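Local coordinates for protein B-agarase (Saccharophagus degradans, PDB 4BQ2) that hydrolyses agarose as a family 50 glycoside hydrolase, an exo-beta-agarase whose catalytic module carries a calcium ion, at residues E401-V404 with D405-N409; T413-G416 with N417-P421; Q636-A639 with F640-E643. All blocks are in the same frame, centred on the assembly; numbering follows the deposited sequence.

Interaction 1: residues E401-V404 with D405-N409; sequences EVTV and DRMLN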
ATOM      1  N   GLU A 401      -1.434  19.797 -17.347  1.00 14.72           N
ATOM      2  CA  GLU A 401      -2.355  20.927 -17.206  1.00 15.99           C
ATOM      3  C   GLU A 401      -3.722  20.472 -16.736  1.00 15.35           C
ATOM      4  O   GLU A 401      -4.271  21.039 -15.796  1.00 15.62           O
ATOM      5  CB  GLU A 401      -2.503  21.711 -18.517  1.00 18.35           C
ATOM      6  CG  GLU A 401      -3.487  22.865 -18.354  1.00 21.72           C
ATOM      7  CD  GLU A 401      -3.518  23.780 -19.558  1.00 26.59           C
ATOM      8  OE1 GLU A 401      -2.470  24.364 -19.873  1.00 25.56           O
ATOM      9  OE2 GLU A 401      -4.598  23.912 -20.164  1.00 26.11           O
ATOM     10  N   VAL A 402      -4.276  19.443 -17.393  1.00 13.59           N
ATOM     11  CA  VAL A 402      -5.558  18.880 -16.983  1.00 13.49           C
ATOM     12  C   VAL A 402      -5.477  18.316 -15.546  1.00 12.61           C
ATOM     13  O   VAL A 402      -6.420  18.434 -14.787  1.00 12.78           O
ATOM     14  CB  VAL A 402      -5.982  17.739 -17.976  1.00 12.70           C
ATOM     15  CG1 VAL A 402      -7.146  16.933 -17.438  1.00 12.44           C
ATOM     16  CG2 VAL A 402      -6.339  18.338 -19.346  1.00 12.91           C
ATOM     17  N   THR A 403      -4.366  17.673 -15.189  1.00 12.94           N
ATOM     18  CA  THR A 403      -4.208  17.133 -13.828  1.00 12.83           C
ATOM     19  C   THR A 403      -4.312  18.257 -12.770  1.00 12.93           C
ATOM     20  O   THR A 403      -5.045  18.142 -11.799  1.00 11.37           O
ATOM     21  CB  THR A 403      -2.867  16.374 -13.706  1.00 13.81           C
ATOM     22  OG1 THR A 403      -2.980  15.170 -14.494  1.00 14.14           O
ATOM     23  CG2 THR A 403      -2.523  16.026 -12.239  1.00 13.68           C
ATOM     24  N   VAL A 404      -3.562  19.330 -12.960  1.00 12.55           N
ATOM     25  CA  VAL A 404      -3.661  20.480 -12.037  1.00 15.09           C
ATOM     26  C   VAL A 404      -5.103  21.046 -12.045  1.00 14.62           C
ATOM     27  O   VAL A 404      -5.697  21.291 -10.984  1.00 15.08           O
ATOM     28  CB  VAL A 404      -2.609  21.599 -12.366  1.00 15.33           C
ATOM     29  CG1 VAL A 404      -2.811  22.816 -11.496  1.00 15.68           C
ATOM     30  CG2 VAL A 404      -1.201  21.086 -12.148  1.00 14.80           C
ATOM     31  N   ASP A 405      -5.693  21.194 -13.229  1.00 15.62           N
ATOM     32  CA  ASP A 405      -7.081  21.705 -13.318  1.00 16.62           C
ATOM     33  C   ASP A 405      -8.054  20.786 -12.570  1.00 16.54           C
ATOM     34  O   ASP A 405      -8.968  21.270 -11.915  1.00 16.14           O
ATOM     35  CB  ASP A 405      -7.535  21.840 -14.781  1.00 16.50           C
ATOM     36  CG  ASP A 405      -6.914  23.063 -15.488  1.00 20.13           C
ATOM     37  OD1 ASP A 405      -6.227  23.916 -14.827  1.00 18.12           O
ATOM     38  OD2 ASP A 405      -7.115  23.176 -16.712  1.00 20.00           O
ATOM     39  N   ARG A 406      -7.868  19.465 -12.697  1.00 16.00           N
ATOM     40  CA  ARG A 406      -8.706  18.508 -11.953  1.00 15.31           C
ATOM     41  C   ARG A 406      -8.507  18.723 -10.459  1.00 15.59           C
ATOM     42  O   ARG A 406      -9.465  18.835  -9.731  1.00 15.59           O
ATOM     43  CB  ARG A 406      -8.302  17.066 -12.257  1.00 14.86           C
ATOM     44  CG  ARG A 406      -8.742  16.586 -13.635  1.00 14.30           C
ATOM     45  CD  ARG A 406      -7.980  15.335 -14.033  1.00 14.09           C
ATOM     46  NE  ARG A 406      -8.703  14.584 -15.074  1.00 13.77           N
ATOM     47  CZ  ARG A 406      -8.214  13.538 -15.724  1.00 15.12           C
ATOM     48  NH1 ARG A 406      -6.981  13.054 -15.451  1.00 14.34           N
ATOM     49  NH2 ARG A 406      -8.970  12.974 -16.659  1.00 13.97           N
ATOM     50  N   MET A 407      -7.257  18.705 -10.004  1.00 15.66           N
ATOM     51  CA  MET A 407      -6.993  18.805  -8.544  1.00 16.17           C
ATOM     52  C   MET A 407      -7.683  20.024  -7.947  1.00 16.23           C
ATOM     53  O   MET A 407      -8.356  19.928  -6.907  1.00 16.13           O
ATOM     54  CB  MET A 407      -5.492  18.845  -8.258  1.00 16.73           C
ATOM     55  CG  MET A 407      -4.758  17.568  -8.681  1.00 16.62           C
ATOM     56  SD  MET A 407      -5.532  16.042  -8.104  1.00 18.46           S
ATOM     57  CE  MET A 407      -5.241  14.951  -9.507  1.00 19.50           C
ATOM     58  N   LEU A 408      -7.524  21.164  -8.615  1.00 16.15           N
ATOM     59  CA  LEU A 408      -8.197  22.415  -8.210  1.00 15.57           C
ATOM     60  C   LEU A 408      -9.725  22.335  -8.264  1.00 16.55           C
ATOM     61  O   LEU A 408     -10.421  22.792  -7.335  1.00 15.85           O
ATOM     62  CB  LEU A 408      -7.677  23.613  -9.032  1.00 16.05           C
ATOM     63  CG  LEU A 408      -6.199  23.923  -8.841  1.00 15.30           C
ATOM     64  CD1 LEU A 408      -5.800  25.006  -9.826  1.00 15.65           C
ATOM     65  CD2 LEU A 408      -5.937  24.353  -7.397  1.00 15.65           C
ATOM     66  N   ASN A 409     -10.271  21.755  -9.323  1.00 15.54           N
ATOM     67  CA  ASN A 409     -11.727  21.567  -9.368  1.00 16.27           C
ATOM     68  C   ASN A 409     -12.216  20.644  -8.255  1.00 14.64           C
ATOM     69  O   ASN A 409     -13.272  20.870  -7.638  1.00 14.06           O
ATOM     70  CB  ASN A 409     -12.191  21.041 -10.755  1.00 16.19           C
ATOM     71  CG  ASN A 409     -13.710  20.851 -10.828  1.00 17.53           C
ATOM     72  OD1 ASN A 409     -14.223  19.758 -10.594  1.00 17.71           O
ATOM     73  ND2 ASN A 409     -14.437  21.942 -11.080  1.00 17.88           N
TER

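Interaction 2: residues T413-G416 with N417-P421; sequences TSLG and NWTDP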
ATOM      1  N   THR A 413      -5.833  20.329  -1.953  1.00 14.77           N
ATOM      2  CA  THR A 413      -4.996  21.461  -1.643  1.00 14.99           C
ATOM      3  C   THR A 413      -3.534  21.190  -2.051  1.00 15.44           C
ATOM      4  O   THR A 413      -2.687  22.091  -1.949  1.00 15.34           O
ATOM      5  CB  THR A 413      -5.061  21.820  -0.157  1.00 14.55           C
ATOM      6  OG1 THR A 413      -4.653  20.702   0.614  1.00 13.17           O
ATOM      7  CG2 THR A 413      -6.477  22.251   0.276  1.00 14.87           C
ATOM      8  N   SER A 414      -3.239  19.978  -2.535  1.00 13.77           N
ATOM      9  CA  SER A 414      -1.872  19.638  -2.937  1.00 13.42           C
ATOM     10  C   SER A 414      -1.827  18.523  -3.962  1.00 13.29           C
ATOM     11  O   SER A 414      -2.815  17.808  -4.125  1.00 14.10           O
ATOM     12  CB  SER A 414      -1.077  19.138  -1.714  1.00 13.44           C
ATOM     13  OG  SER A 414      -1.620  17.945  -1.183  1.00 13.75           O
ATOM     14  N   LEU A 415      -0.653  18.384  -4.587  1.00 12.89           N
ATOM     15  CA  LEU A 415      -0.149  17.155  -5.251  1.00 12.05           C
ATOM     16  C   LEU A 415       0.660  16.393  -4.218  1.00 12.04           C
ATOM     17  O   LEU A 415       1.480  16.983  -3.526  1.00 11.79           O
ATOM     18  CB  LEU A 415       0.758  17.519  -6.441  1.00 11.80           C
ATOM     19  CG  LEU A 415       0.175  18.584  -7.393  1.00 12.25           C
ATOM     20  CD1 LEU A 415       1.161  19.028  -8.492  1.00 11.25           C
ATOM     21  CD2 LEU A 415      -1.132  18.126  -8.014  1.00 12.88           C
ATOM     22  N   GLY A 416       0.437  15.085  -4.103  1.00 11.58           N
ATOM     23  CA  GLY A 416       0.952  14.341  -2.957  1.00 12.00           C
ATOM     24  C   GLY A 416       2.301  13.782  -3.316  1.00 12.08           C
ATOM     25  O   GLY A 416       2.999  14.308  -4.206  1.00 13.26           O
ATOM     26  N   ASN A 417       2.697  12.724  -2.620  1.00 12.27           N
ATOM     27  CA  ASN A 417       4.011  12.161  -2.817  1.00 12.97           C
ATOM     28  C   ASN A 417       4.195  11.559  -4.204  1.00 13.98           C
ATOM     29  O   ASN A 417       3.230  11.146  -4.821  1.00 15.14           O
ATOM     30  CB  ASN A 417       4.285  11.083  -1.759  1.00 12.75           C
ATOM     31  CG  ASN A 417       5.766  10.871  -1.532  1.00 14.08           C
ATOM     32  OD1 ASN A 417       6.601  11.762  -1.833  1.00 14.67           O
ATOM     33  ND2 ASN A 417       6.112   9.737  -0.952  1.00 13.17           N
ATOM     34  N   TRP A 418       5.446  11.482  -4.638  1.00 14.15           N
ATOM     35  CA  TRP A 418       5.827  10.977  -5.952  1.00 14.32           C
ATOM     36  C   TRP A 418       5.077  11.725  -7.046  1.00 14.75           C
ATOM     37  O   TRP A 418       4.499  11.113  -7.969  1.00 14.41           O
ATOM     38  CB  TRP A 418       5.605   9.458  -6.032  1.00 13.85           C
ATOM     39  CG  TRP A 418       6.395   8.754  -4.940  1.00 13.61           C
ATOM     40  CD1 TRP A 418       7.746   8.715  -4.802  1.00 13.07           C
ATOM     41  CD2 TRP A 418       5.851   7.943  -3.879  1.00 13.29           C
ATOM     42  NE1 TRP A 418       8.091   7.933  -3.718  1.00 12.91           N
ATOM     43  CE2 TRP A 418       6.945   7.472  -3.119  1.00 12.83           C
ATOM     44  CE3 TRP A 418       4.539   7.596  -3.491  1.00 12.80           C
ATOM     45  CZ2 TRP A 418       6.781   6.643  -1.996  1.00 12.99           C
ATOM     46  CZ3 TRP A 418       4.361   6.770  -2.377  1.00 12.26           C
ATOM     47  CH2 TRP A 418       5.493   6.309  -1.641  1.00 12.64           C
ATOM     48  N   THR A 419       5.096  13.049  -6.910  1.00 14.32           N
ATOM     49  CA  THR A 419       4.694  13.958  -8.011  1.00 15.31           C
ATOM     50  C   THR A 419       5.887  14.179  -8.940  1.00 16.18           C
ATOM     51  O   THR A 419       7.006  14.500  -8.483  1.00 16.97           O
ATOM     52  CB  THR A 419       4.146  15.278  -7.439  1.00 14.48           C
ATOM     53  OG1 THR A 419       2.872  15.006  -6.855  1.00 14.41           O
ATOM     54  CG2 THR A 419       3.978  16.365  -8.555  1.00 13.57           C
ATOM     55  N   ASP A 420       5.687  13.947 -10.242  1.00 16.41           N
ATOM     56  CA  ASP A 420       6.757  14.128 -11.202  1.00 17.96           C
ATOM     57  C   ASP A 420       7.315  15.545 -11.082  1.00 17.44           C
ATOM     58  O   ASP A 420       6.539  16.474 -10.979  1.00 16.80           O
ATOM     59  CB  ASP A 420       6.251  13.860 -12.638  1.00 19.56           C
ATOM     60  CG  ASP A 420       7.373  13.943 -13.662  1.00 22.97           C
ATOM     61  OD1 ASP A 420       7.767  15.040 -14.064  1.00 22.54           O
ATOM     62  OD2 ASP A 420       7.916  12.901 -14.037  1.00 28.08           O
ATOM     63  N   PRO A 421       8.657  15.706 -11.074  1.00 17.45           N
ATOM     64  CA  PRO A 421       9.275  17.018 -10.909  1.00 17.65           C
ATOM     65  C   PRO A 421       8.888  18.064 -11.958  1.00 17.72           C
ATOM     66  O   PRO A 421       9.088  19.256 -11.712  1.00 17.01           O
ATOM     67  CB  PRO A 421      10.784  16.719 -10.990  1.00 19.49           C
ATOM     68  CG  PRO A 421      10.889  15.320 -10.508  1.00 21.81           C
ATOM     69  CD  PRO A 421       9.669  14.624 -11.044  1.00 18.73           C
TER

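Interaction 3: residues Q636-A639 with F640-E643; sequences QKWA and FLAE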
ATOM      1  N   GLN A 636      -8.366   3.721  19.628  1.00 28.75           N
ATOM      2  CA  GLN A 636      -7.393   2.949  20.394  1.00 29.73           C
ATOM      3  C   GLN A 636      -6.067   2.831  19.681  1.00 29.71           C
ATOM      4  O   GLN A 636      -5.003   2.902  20.306  1.00 27.33           O
ATOM      5  CB  GLN A 636      -7.924   1.549  20.739  1.00 35.85           C
ATOM      6  CG  GLN A 636      -9.105   1.560  21.713  1.00 40.59           C
ATOM      7  CD  GLN A 636      -8.748   2.172  23.064  1.00 43.98           C
ATOM      8  OE1 GLN A 636      -9.472   3.025  23.583  1.00 48.44           O
ATOM      9  NE2 GLN A 636      -7.614   1.755  23.626  1.00 47.48           N
ATOM     10  N   LYS A 637      -6.131   2.675  18.364  1.00 26.31           N
ATOM     11  CA  LYS A 637      -4.934   2.486  17.575  1.00 24.56           C
ATOM     12  C   LYS A 637      -4.095   3.773  17.511  1.00 22.55           C
ATOM     13  O   LYS A 637      -2.884   3.700  17.329  1.00 24.13           O
ATOM     14  CB  LYS A 637      -5.321   2.006  16.171  1.00 24.90           C
ATOM     15  CG  LYS A 637      -5.957   0.622  16.152  1.00 30.28           C
ATOM     16  CD  LYS A 637      -4.977  -0.419  16.681  1.00 31.47           C
ATOM     17  CE  LYS A 637      -4.133  -1.007  15.572  1.00 35.87           C
ATOM     18  NZ  LYS A 637      -4.497  -2.435  15.373  1.00 37.69           N
ATOM     19  N   TRP A 638      -4.734   4.934  17.669  1.00 19.70           N
ATOM     20  CA  TRP A 638      -4.037   6.219  17.495  1.00 19.27           C
ATOM     21  C   TRP A 638      -3.843   7.025  18.785  1.00 20.04           C
ATOM     22  O   TRP A 638      -3.369   8.150  18.738  1.00 20.24           O
ATOM     23  CB  TRP A 638      -4.664   7.060  16.350  1.00 17.93           C
ATOM     24  CG  TRP A 638      -4.487   6.335  15.008  1.00 17.36           C
ATOM     25  CD1 TRP A 638      -5.407   5.567  14.356  1.00 17.31           C
ATOM     26  CD2 TRP A 638      -3.284   6.284  14.226  1.00 16.50           C
ATOM     27  NE1 TRP A 638      -4.848   5.044  13.181  1.00 16.39           N
ATOM     28  CE2 TRP A 638      -3.546   5.477  13.088  1.00 16.76           C
ATOM     29  CE3 TRP A 638      -2.021   6.875  14.354  1.00 17.08           C
ATOM     30  CZ2 TRP A 638      -2.574   5.242  12.092  1.00 16.03           C
ATOM     31  CZ3 TRP A 638      -1.042   6.624  13.371  1.00 16.21           C
ATOM     32  CH2 TRP A 638      -1.329   5.814  12.250  1.00 16.10           C
ATOM     33  N   ALA A 639      -4.152   6.419  19.934  1.00 21.50           N
ATOM     34  CA  ALA A 639      -4.131   7.126  21.221  1.00 20.37           C
ATOM     35  C   ALA A 639      -2.726   7.619  21.594  1.00 21.00           C
ATOM     36  O   ALA A 639      -2.587   8.648  22.265  1.00 20.68           O
ATOM     37  CB  ALA A 639      -4.691   6.213  22.315  1.00 23.30           C
ATOM     38  N   PHE A 640      -1.708   6.890  21.150  1.00 18.89           N
ATOM     39  CA  PHE A 640      -0.307   7.245  21.371  1.00 20.99           C
ATOM     40  C   PHE A 640       0.080   8.638  20.857  1.00 20.46           C
ATOM     41  O   PHE A 640       1.013   9.248  21.369  1.00 22.43           O
ATOM     42  CB  PHE A 640       0.625   6.182  20.773  1.00 19.95           C
ATOM     43  CG  PHE A 640       0.730   6.230  19.245  1.00 21.74           C
ATOM     44  CD1 PHE A 640       1.695   7.031  18.614  1.00 20.42           C
ATOM     45  CD2 PHE A 640      -0.153   5.493  18.441  1.00 20.93           C
ATOM     46  CE1 PHE A 640       1.793   7.063  17.235  1.00 20.75           C
ATOM     47  CE2 PHE A 640      -0.070   5.544  17.053  1.00 20.28           C
ATOM     48  CZ  PHE A 640       0.900   6.333  16.451  1.00 19.43           C
ATOM     49  N   LEU A 641      -0.635   9.134  19.853  1.00 20.65           N
ATOM     50  CA  LEU A 641      -0.321  10.433  19.226  1.00 20.56           C
ATOM     51  C   LEU A 641      -0.338  11.572  20.234  1.00 20.73           C
ATOM     52  O   LEU A 641       0.397  12.530  20.065  1.00 18.28           O
ATOM     53  CB  LEU A 641      -1.338  10.783  18.126  1.00 19.24           C
ATOM     54  CG  LEU A 641      -1.288   9.832  16.904  1.00 19.70           C
ATOM     55  CD1 LEU A 641      -2.458  10.194  16.002  1.00 17.64           C
ATOM     56  CD2 LEU A 641       0.035   9.962  16.161  1.00 18.62           C
ATOM     57  N   ALA A 642      -1.215  11.465  21.235  1.00 22.12           N
ATOM     58  CA  ALA A 642      -1.398  12.542  22.240  1.00 23.71           C
ATOM     59  C   ALA A 642      -0.149  12.792  23.053  1.00 24.12           C
ATOM     60  O   ALA A 642       0.196  13.944  23.300  1.00 21.38           O
ATOM     61  CB  ALA A 642      -2.581  12.250  23.172  1.00 25.04           C
ATOM     62  N   GLU A 643       0.531  11.728  23.464  1.00 25.08           N
ATOM     63  CA  GLU A 643       1.768  11.888  24.216  1.00 27.23           C
ATOM     64  C   GLU A 643       2.885  12.497  23.353  1.00 27.16           C
ATOM     65  O   GLU A 643       3.713  13.258  23.867  1.00 25.64           O
ATOM     66  CB  GLU A 643       2.237  10.556  24.835  1.00 32.05           C
ATOM     67  CG  GLU A 643       3.539  10.672  25.641  1.00 36.66           C
ATOM     68  CD  GLU A 643       4.562   9.585  25.287  1.00 45.11           C
ATOM     69  OE1 GLU A 643       5.107   9.576  24.135  1.00 43.90           O
ATOM     70  OE2 GLU A 643       4.832   8.721  26.170  1.00 47.78           O
TER
HETATM   71  O   HOH W   1      -2.353   3.949  20.898  1.00 25.91           O
HETATM   72  O   HOH W   2      -0.805   9.219  24.133  1.00 34.50           O

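Interaction 1: residues E401-V404 with D405-N409
Helix 394-410 supplies the whole contact, and its side chains meet one turn apart, Glu401 with Asp405, Val402 with Arg406, Thr403 with Met407 and Val404 with Leu408. The i to i+4 backbone bonds run without a break; the shortest joins Arg406 N to Val402 O at 2.7 Å, and the one from Leu408 N to Val404 O is almost straight, at 177°. Arg406 stays extended from CG to NE, and Val402 CG1 lies 3.7 Å from its NE, over one face of the guanidinium but toward the rim. Thr403 CG2 stands anti to the backbone N and reaches Met407 CE at 4.0 Å; this leaves OG1 on the other branch for Tyr701 and the Trp399 carbonyl. On another flank Val404 CG1 runs beside Leu408 CD1, 4.1 Å away. Glu401 and Asp405 also point the same way, their carboxylate planes 44° apart and Glu401 OE2 4.3 Å from Asp405 OD2. Two like charges at that spacing would probably disfavour each other, a cost that the salt bridge from Asp405 OD1 to Arg428 should offset. Glu232 and Asp725, both in salt bridges with the guanidinium, probably compensate the charge of the buried Arg406.

Interaction 2: residues T413-G416 with N417-P421
Thr419 meets Gly416 through a hydrogen bond and Leu415 through a small apolar contact, and so ties the two halves of this buried loop, which follows helix 394-410. The polar part is Thr419 OG1 donating to Gly416 O at 2.7 Å. The hydroxyl approaches at a C=O...O angle of 140°, tilted 32° from the carbonyl plane. It is put there by a chi1 of -71°, which sets OG1 beside the backbone N of Thr419 and turns the methyl to the other branch. The apolar part lies next to it: Leu415 and Thr419 cross at about a right angle, with Leu415 CD1 3.9 Å from Thr419 CG2. Leu415 CB also makes a close carbon-oxygen approach to Thr419 OG1, at 3.3 Å. Within 417-421, the amide nitrogen ND2 of Asn417 sits 3.2 Å above the plane of the Trp418 indole, over its centre. The Trp418 ring also meets that of Trp436 and lies about 4 Å from a bound glycerol, consistent with a pocket wall. Backbone bonds carry the segment between two strands: Leu415 pairs with Phe432 of strand 431-435, and Gly416 with Leu286 of strand 280-287. Ser414 OG reaches across to Thr284 and to His697 of strand 693-699.

Interaction 3: residues Q636-A639 with F640-E643
Ala639 O is gripped twice, by Ala642 N at 3.3 Å and by a water that donates to it at 2.6 Å. The same water accepts from Glu643 N, so it bridges the carbonyl to Glu643 in helix 641-644. A second water does the like three residues earlier, accepting a hydrogen bond from Phe640 N and donating to Gln636 O. Between them Trp638 O receives Leu641 N at 3.1 Å, closing the type I turn that runs from Trp638 to Leu641; this donor stands 46° out of the carbonyl plane. Phe640 and Leu641 both meet Trp638 with their side chains. Phe640 has its CG between the backbone N and the carbonyl carbon (chi1 75°), which folds the ring back along Trp638. There CE2 and CZ each lie 3.6 Å from Trp638 CE3, the six-membered ring and the phenyl inclined obliquely at 34°. Lys637 O meets the phenyl at its edge, 3.4 Å from CE2. Leu641 adds its CD1, 3.7 Å from Trp638 CE3. Beyond the turn, Tyr626 of strand 624-627 meets the Trp638 ring edge-to-face, while Met611 and Val614 of helix 611-620 touch Phe640. The chemistry is thus divided: waters bridge Gln636 O to Phe640 N and Ala639 O to Glu643 N where one short helix gives way to the next, while Trp638 and Leu641 are buried and Phe640 only partly so.

Overall arrangement
Interactions 1 and 2 are buried neighbours, their centres 12 Å apart, and Met407 CG of the helix touches Leu415 CD2 of the loop at 3.7 Å. The helix and the loop that follows it thus meet at this point, on the same side of the chain's centre. Interaction 3 lies apart, about 15 Å from interaction 2 and 23 Å from interaction 1 at nearest atoms, and is only partly buried. Chemistry follows place: 401-409 combines regular helical bonding with charged side chains whose partners lie elsewhere in the chain, 413-421 relies on a threonine hydroxyl and backbone hydrogen bonds to the flanking strands, and 636-643 joins two short helices with bridging waters and an aromatic pair.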